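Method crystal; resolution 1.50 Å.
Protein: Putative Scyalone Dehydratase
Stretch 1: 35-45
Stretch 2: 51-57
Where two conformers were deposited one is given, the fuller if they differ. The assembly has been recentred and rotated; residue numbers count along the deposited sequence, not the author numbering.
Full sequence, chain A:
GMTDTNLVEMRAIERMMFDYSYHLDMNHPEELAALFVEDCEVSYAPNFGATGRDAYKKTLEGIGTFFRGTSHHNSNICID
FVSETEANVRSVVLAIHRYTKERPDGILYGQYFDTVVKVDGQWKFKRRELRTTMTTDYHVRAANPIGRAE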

ATOM      1  N   LEU A  35       3.197 -21.004   7.055  1.00 12.06           N
ATOM      2  CA  LEU A  35       3.090 -20.436   5.710  1.00 13.06           C
ATOM      3  C   LEU A  35       4.340 -20.671   4.879  1.00 13.84           C
ATOM      4  O   LEU A  35       4.475 -20.101   3.806  1.00 12.73           O
ATOM      5  CB  LEU A  35       2.775 -18.942   5.793  1.00 11.25           C
ATOM      6  CG  LEU A  35       1.429 -18.650   6.429  1.00 13.04           C
ATOM      7  CD1 LEU A  35       1.178 -17.111   6.563  1.00 14.14           C
ATOM      8  CD2 LEU A  35       0.274 -19.324   5.679  1.00 15.21           C
ATOM      9  N   PHE A  36       5.232 -21.523   5.373  1.00 12.40           N
ATOM     10  CA  PHE A  36       6.447 -21.944   4.639  1.00 13.67           C
ATOM     11  C   PHE A  36       6.468 -23.460   4.481  1.00 16.12           C
ATOM     12  O   PHE A  36       6.076 -24.185   5.400  1.00 16.98           O
ATOM     13  CB  PHE A  36       7.731 -21.556   5.357  1.00 13.55           C
ATOM     14  CG  PHE A  36       8.055 -20.110   5.256  1.00 15.81           C
ATOM     15  CD1 PHE A  36       7.321 -19.196   5.999  1.00 16.95           C
ATOM     16  CD2 PHE A  36       9.082 -19.638   4.443  1.00 20.17           C
ATOM     17  CE1 PHE A  36       7.573 -17.864   5.899  1.00 19.59           C
ATOM     18  CE2 PHE A  36       9.324 -18.259   4.380  1.00 16.50           C
ATOM     19  CZ  PHE A  36       8.562 -17.414   5.112  1.00 16.73           C
ATOM     20  N   VAL A  37       6.896 -23.906   3.297  1.00 13.66           N
ATOM     21  CA  VAL A  37       7.145 -25.345   3.072  1.00 13.97           C
ATOM     22  C   VAL A  37       8.383 -25.743   3.833  1.00 11.74           C
ATOM     23  O   VAL A  37       9.217 -24.922   4.222  1.00 13.49           O
ATOM     24  CB  VAL A  37       7.276 -25.695   1.565  1.00 13.96           C
ATOM     25  CG1 VAL A  37       5.967 -25.395   0.828  1.00 17.05           C
ATOM     26  CG2 VAL A  37       8.448 -25.027   0.933  1.00 14.72           C
ATOM     27  N   GLU A  38       8.510 -27.073   4.018  1.00 14.64           N
ATOM     28  CA  GLU A  38       9.672 -27.583   4.743  1.00 16.79           C
ATOM     29  C   GLU A  38      10.994 -27.262   4.077  1.00 13.35           C
ATOM     30  O   GLU A  38      11.978 -26.876   4.693  1.00 17.66           O
ATOM     31  CB  GLU A  38       9.565 -29.111   4.862  1.00 18.41           C
ATOM     32  CG  GLU A  38      10.747 -29.753   5.510  1.00 22.45           C
ATOM     33  CD  GLU A  38      10.882 -29.387   6.985  1.00 30.67           C
ATOM     34  OE1 GLU A  38       9.907 -28.861   7.580  1.00 28.33           O
ATOM     35  OE2 GLU A  38      11.978 -29.640   7.544  1.00 35.92           O
ATOM     36  N   ASP A  39      10.961 -27.381   2.750  0.60 15.32           N
ATOM     37  CA  ASP A  39      12.144 -27.260   1.895  0.60 16.84           C
ATOM     38  C   ASP A  39      12.290 -25.837   1.364  0.60 17.69           C
ATOM     39  O   ASP A  39      12.577 -25.613   0.181  0.60 19.01           O
ATOM     40  CB  ASP A  39      12.037 -28.214   0.700  0.60 18.03           C
ATOM     41  CG  ASP A  39      13.369 -28.423  -0.001  0.60 21.08           C
ATOM     42  OD1 ASP A  39      14.398 -27.888   0.460  0.60 23.67           O
ATOM     43  OD2 ASP A  39      13.399 -29.157  -1.009  0.60 23.20           O
ATOM     44  N   CYS A  40      12.137 -24.887   2.267  1.00 16.53           N
ATOM     45  CA  CYS A  40      12.182 -23.452   1.905  1.00 14.78           C
ATOM     46  C   CYS A  40      13.558 -22.841   1.995  1.00 16.42           C
ATOM     47  O   CYS A  40      14.520 -23.413   2.544  1.00 16.19           O
ATOM     48  CB  CYS A  40      11.217 -22.623   2.770  1.00 13.85           C
ATOM     49  SG  CYS A  40      11.610 -22.650   4.562  1.00 17.27           S
ATOM     50  N   GLU A  41      13.663 -21.649   1.410  1.00 15.22           N
ATOM     51  CA  GLU A  41      14.834 -20.808   1.508  1.00 14.25           C
ATOM     52  C   GLU A  41      14.404 -19.380   1.744  1.00 15.36           C
ATOM     53  O   GLU A  41      13.448 -18.880   1.136  1.00 16.69           O
ATOM     54  CB  GLU A  41      15.649 -20.801   0.222  1.00 17.53           C
ATOM     55  CG  GLU A  41      16.295 -22.101  -0.073  1.00 22.10           C
ATOM     56  CD  GLU A  41      16.837 -22.154  -1.495  1.00 33.10           C
ATOM     57  OE1 GLU A  41      16.663 -21.169  -2.268  1.00 30.79           O
ATOM     58  OE2 GLU A  41      17.415 -23.202  -1.847  1.00 34.81           O
ATOM     59  N   VAL A  42      15.119 -18.730   2.629  1.00 13.60           N
ATOM     60  CA  VAL A  42      14.923 -17.317   2.910  1.00 14.29           C
ATOM     61  C   VAL A  42      16.273 -16.619   2.880  1.00 16.89           C
ATOM     62  O   VAL A  42      17.242 -17.065   3.490  1.00 16.31           O
ATOM     63  CB  VAL A  42      14.163 -17.097   4.243  1.00 16.68           C
ATOM     64  CG1 VAL A  42      13.914 -15.668   4.497  1.00 21.54           C
ATOM     65  CG2 VAL A  42      12.839 -17.809   4.215  1.00 16.71           C
ATOM     66  N   SER A  43      16.336 -15.511   2.153  1.00 13.34           N
ATOM     67  CA  SER A  43      17.538 -14.722   2.036  1.00 14.48           C
ATOM     68  C   SER A  43      17.267 -13.299   2.404  1.00 15.62           C
ATOM     69  O   SER A  43      16.521 -12.595   1.718  1.00 12.96           O
ATOM     70  CB  SER A  43      18.108 -14.773   0.628  1.00 16.56           C
ATOM     71  OG  SER A  43      19.228 -13.938   0.500  1.00 17.78           O
ATOM     72  N   TYR A  44      17.938 -12.842   3.455  1.00 19.18           N
ATOM     73  CA  TYR A  44      17.848 -11.456   3.878  1.00 20.47           C
ATOM     74  C   TYR A  44      19.134 -10.663   3.610  1.00 19.16           C
ATOM     75  O   TYR A  44      19.103  -9.435   3.560  1.00 19.58           O
ATOM     76  CB  TYR A  44      17.464 -11.358   5.346  1.00 22.04           C
ATOM     77  CG  TYR A  44      16.174 -12.051   5.694  1.00 22.75           C
ATOM     78  CD1 TYR A  44      14.993 -11.737   5.024  1.00 24.32           C
ATOM     79  CD2 TYR A  44      16.123 -13.004   6.710  1.00 30.91           C
ATOM     80  CE1 TYR A  44      13.797 -12.353   5.341  1.00 30.59           C
ATOM     81  CE2 TYR A  44      14.940 -13.632   7.041  1.00 33.78           C
ATOM     82  CZ  TYR A  44      13.775 -13.302   6.358  1.00 34.76           C
ATOM     83  OH  TYR A  44      12.589 -13.924   6.679  1.00 35.96           O
ATOM     84  N   ALA A  45      20.239 -11.369   3.417  1.00 21.03           N
ATOM     85  CA  ALA A  45      21.547 -10.775   3.083  1.00 25.70           C
ATOM     86  C   ALA A  45      22.492 -11.835   2.528  1.00 29.46           C
ATOM     87  O   ALA A  45      22.236 -13.019   2.656  1.00 26.34           O
ATOM     88  CB  ALA A  45      22.161 -10.086   4.268  1.00 28.73           C
ATOM     89  N   THR A  51      17.900 -21.927   5.490  1.00 18.58           N
ATOM     90  CA  THR A  51      17.701 -23.047   4.622  1.00 18.37           C
ATOM     91  C   THR A  51      16.868 -24.051   5.400  1.00 19.68           C
ATOM     92  O   THR A  51      17.320 -24.609   6.406  1.00 19.95           O
ATOM     93  CB  THR A  51      19.055 -23.641   4.111  1.00 20.17           C
ATOM     94  OG1 THR A  51      19.721 -22.667   3.281  1.00 24.96           O
ATOM     95  CG2 THR A  51      18.801 -24.918   3.348  1.00 24.92           C
ATOM     96  N   GLY A  52      15.650 -24.247   4.934  1.00 18.10           N
ATOM     97  CA  GLY A  52      14.682 -25.114   5.547  1.00 16.06           C
ATOM     98  C   GLY A  52      13.859 -24.421   6.637  1.00 14.58           C
ATOM     99  O   GLY A  52      14.249 -23.405   7.229  1.00 15.22           O
ATOM    100  N   ARG A  53      12.721 -25.013   6.894  1.00 14.04           N
ATOM    101  CA  ARG A  53      11.717 -24.395   7.753  1.00 13.61           C
ATOM    102  C   ARG A  53      12.163 -24.252   9.205  1.00 15.14           C
ATOM    103  O   ARG A  53      11.839 -23.270   9.856  1.00 16.89           O
ATOM    104  CB  ARG A  53      10.406 -25.137   7.639  1.00 15.46           C
ATOM    105  CG  ARG A  53       9.282 -24.630   8.471  1.00 17.17           C
ATOM    106  CD  ARG A  53       8.076 -25.416   8.087  1.00 21.47           C
ATOM    107  NE  ARG A  53       6.913 -25.076   8.860  1.00 26.03           N
ATOM    108  CZ  ARG A  53       6.503 -25.720   9.938  1.00 34.14           C
ATOM    109  NH1 ARG A  53       7.175 -26.755  10.394  1.00 31.84           N
ATOM    110  NH2 ARG A  53       5.400 -25.321  10.556  1.00 30.51           N
ATOM    111  N   ASP A  54      12.920 -25.222   9.725  1.00 16.93           N
ATOM    112  CA  ASP A  54      13.362 -25.128  11.119  1.00 17.24           C
ATOM    113  C   ASP A  54      14.323 -23.987  11.303  1.00 17.17           C
ATOM    114  O   ASP A  54      14.234 -23.267  12.289  1.00 18.78           O
ATOM    115  CB  ASP A  54      14.007 -26.438  11.611  1.00 16.86           C
ATOM    116  CG  ASP A  54      12.999 -27.513  11.930  1.00 18.13           C
ATOM    117  OD1 ASP A  54      11.772 -27.298  11.899  1.00 15.35           O
ATOM    118  OD2 ASP A  54      13.444 -28.657  12.186  1.00 18.34           O
ATOM    119  N   ALA A  55      15.246 -23.810  10.357  1.00 15.92           N
ATOM    120  CA  ALA A  55      16.193 -22.686  10.391  1.00 16.48           C
ATOM    121  C   ALA A  55      15.401 -21.371  10.308  1.00 17.01           C
ATOM    122  O   ALA A  55      15.765 -20.394  10.942  1.00 18.39           O
ATOM    123  CB  ALA A  55      17.251 -22.777   9.262  1.00 18.00           C
ATOM    124  N   TYR A  56      14.348 -21.361   9.495  1.00 18.92           N
ATOM    125  CA  TYR A  56      13.519 -20.148   9.339  1.00 18.97           C
ATOM    126  C   TYR A  56      12.856 -19.825  10.686  1.00 18.18           C
ATOM    127  O   TYR A  56      12.847 -18.662  11.165  1.00 18.63           O
ATOM    128  CB  TYR A  56      12.462 -20.297   8.223  1.00 17.75           C
ATOM    129  CG  TYR A  56      11.380 -19.228   8.323  1.00 18.21           C
ATOM    130  CD1 TYR A  56      11.658 -17.913   8.002  1.00 23.08           C
ATOM    131  CD2 TYR A  56      10.138 -19.523   8.831  1.00 17.12           C
ATOM    132  CE1 TYR A  56      10.674 -16.907   8.166  1.00 17.84           C
ATOM    133  CE2 TYR A  56       9.166 -18.554   8.992  1.00 21.63           C
ATOM    134  CZ  TYR A  56       9.424 -17.254   8.632  1.00 20.21           C
ATOM    135  OH  TYR A  56       8.459 -16.259   8.803  1.00 24.81           O
ATOM    136  N   LYS A  57      12.354 -20.861  11.337  1.00 16.72           N
ATOM    137  CA  LYS A  57      11.693 -20.677  12.629  1.00 17.90           C
ATOM    138  C   LYS A  57      12.648 -19.988  13.590  1.00 19.05           C
ATOM    139  O   LYS A  57      12.249 -19.152  14.393  1.00 20.83           O
ATOM    140  CB  LYS A  57      11.257 -22.024  13.233  1.00 19.96           C
ATOM    141  CG  LYS A  57      10.034 -22.684  12.597  1.00 19.23           C
ATOM    142  CD  LYS A  57       9.604 -23.947  13.412  1.00 26.56           C
ATOM    143  CE  LYS A  57       8.103 -24.235  13.283  1.00 34.19           C
ATOM    144  NZ  LYS A  57       7.606 -25.444  14.004  1.00 26.27           N
TER
HETATM  145  O   HOH W   1      13.631 -27.805   8.667  1.00 18.85           O
HETATM  146  O   HOH W   2       9.895 -27.883  10.067  1.00 22.97           O
HETATM  147  O   HOH W   3      12.436 -30.982   9.889  1.00 25.07           O

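The contact is a corner of chain laid against the start of a helix, and Tyr 56, Arg 53 and Phe 36 cover the most surface, together nearly half of the 488 Å² buried. Stretch 1 runs as a short strand at 36-37, turns at Glu 38 and Asp 39, and continues as a second strand; stretch 2 enters from Thr 51, passes through Gly 52 and becomes the helix from Arg 53 onward. The helix and the second strand run 38° apart, with a closest axis approach of 8.2 Å.

Thr 51 and Glu 41 form an antiparallel, non-hydrogen-bonded pair, and just beyond it Gly 52 N donates to Cys 40 O at 2.8 Å. One residue on, Arg 53 N donates to Glu 38 O at 3.0 Å, so an amide of the first helical turn, where no preceding turn supplies a carbonyl, finds one at the corner of stretch 1. Gly 52 occupies the N-cap position with a positive phi of 87°, which favours glycine. Its CA also lies 3.3 Å from Glu 38 O, in a CA-H...O contact.

Tyr 56, one turn into the helix, covers the most surface. With chi1 in t, its ring stacks face-to-face on Phe 36, centroids 4.0 Å apart and planes at 26°; the closest atoms, Phe 36 CE1 and Tyr 56 CZ, lie 3.4 Å apart. Val 42 adds an apolar contact, its CG2 4.0 Å from Tyr 56 CD1. The Tyr 56 hydroxyl is satisfied elsewhere in the structure, so the ring can be buried without stranding its polar end.

Arg 53 extends its side chain along stretch 1, t at chi1 through chi3. Its CB lies 3.6 Å from Val 37 O and its CD 3.6 Å from Phe 36 O. Cys 40 touches both helix residues: its SG is 3.5 Å from Arg 53 N and 4.4 Å from Tyr 56 CB.

At the exposed margin, charge is handled through water. Glu 38 OE1 and Arg 53 NH1 are 4.5 Å apart, beyond a salt bridge, but one water donates to Glu 38 OE1 and Asp 54 OD1 and accepts from Arg 53 NH1. A second donates to Glu 38 OE2 and accepts from Asp 54 N. The rule is legible: backbone hydrogen bonds join the stretches, a stacked pair of rings makes the buried apolar contact, with Val 42 and Cys 40 beside it, and water joins the charges outside.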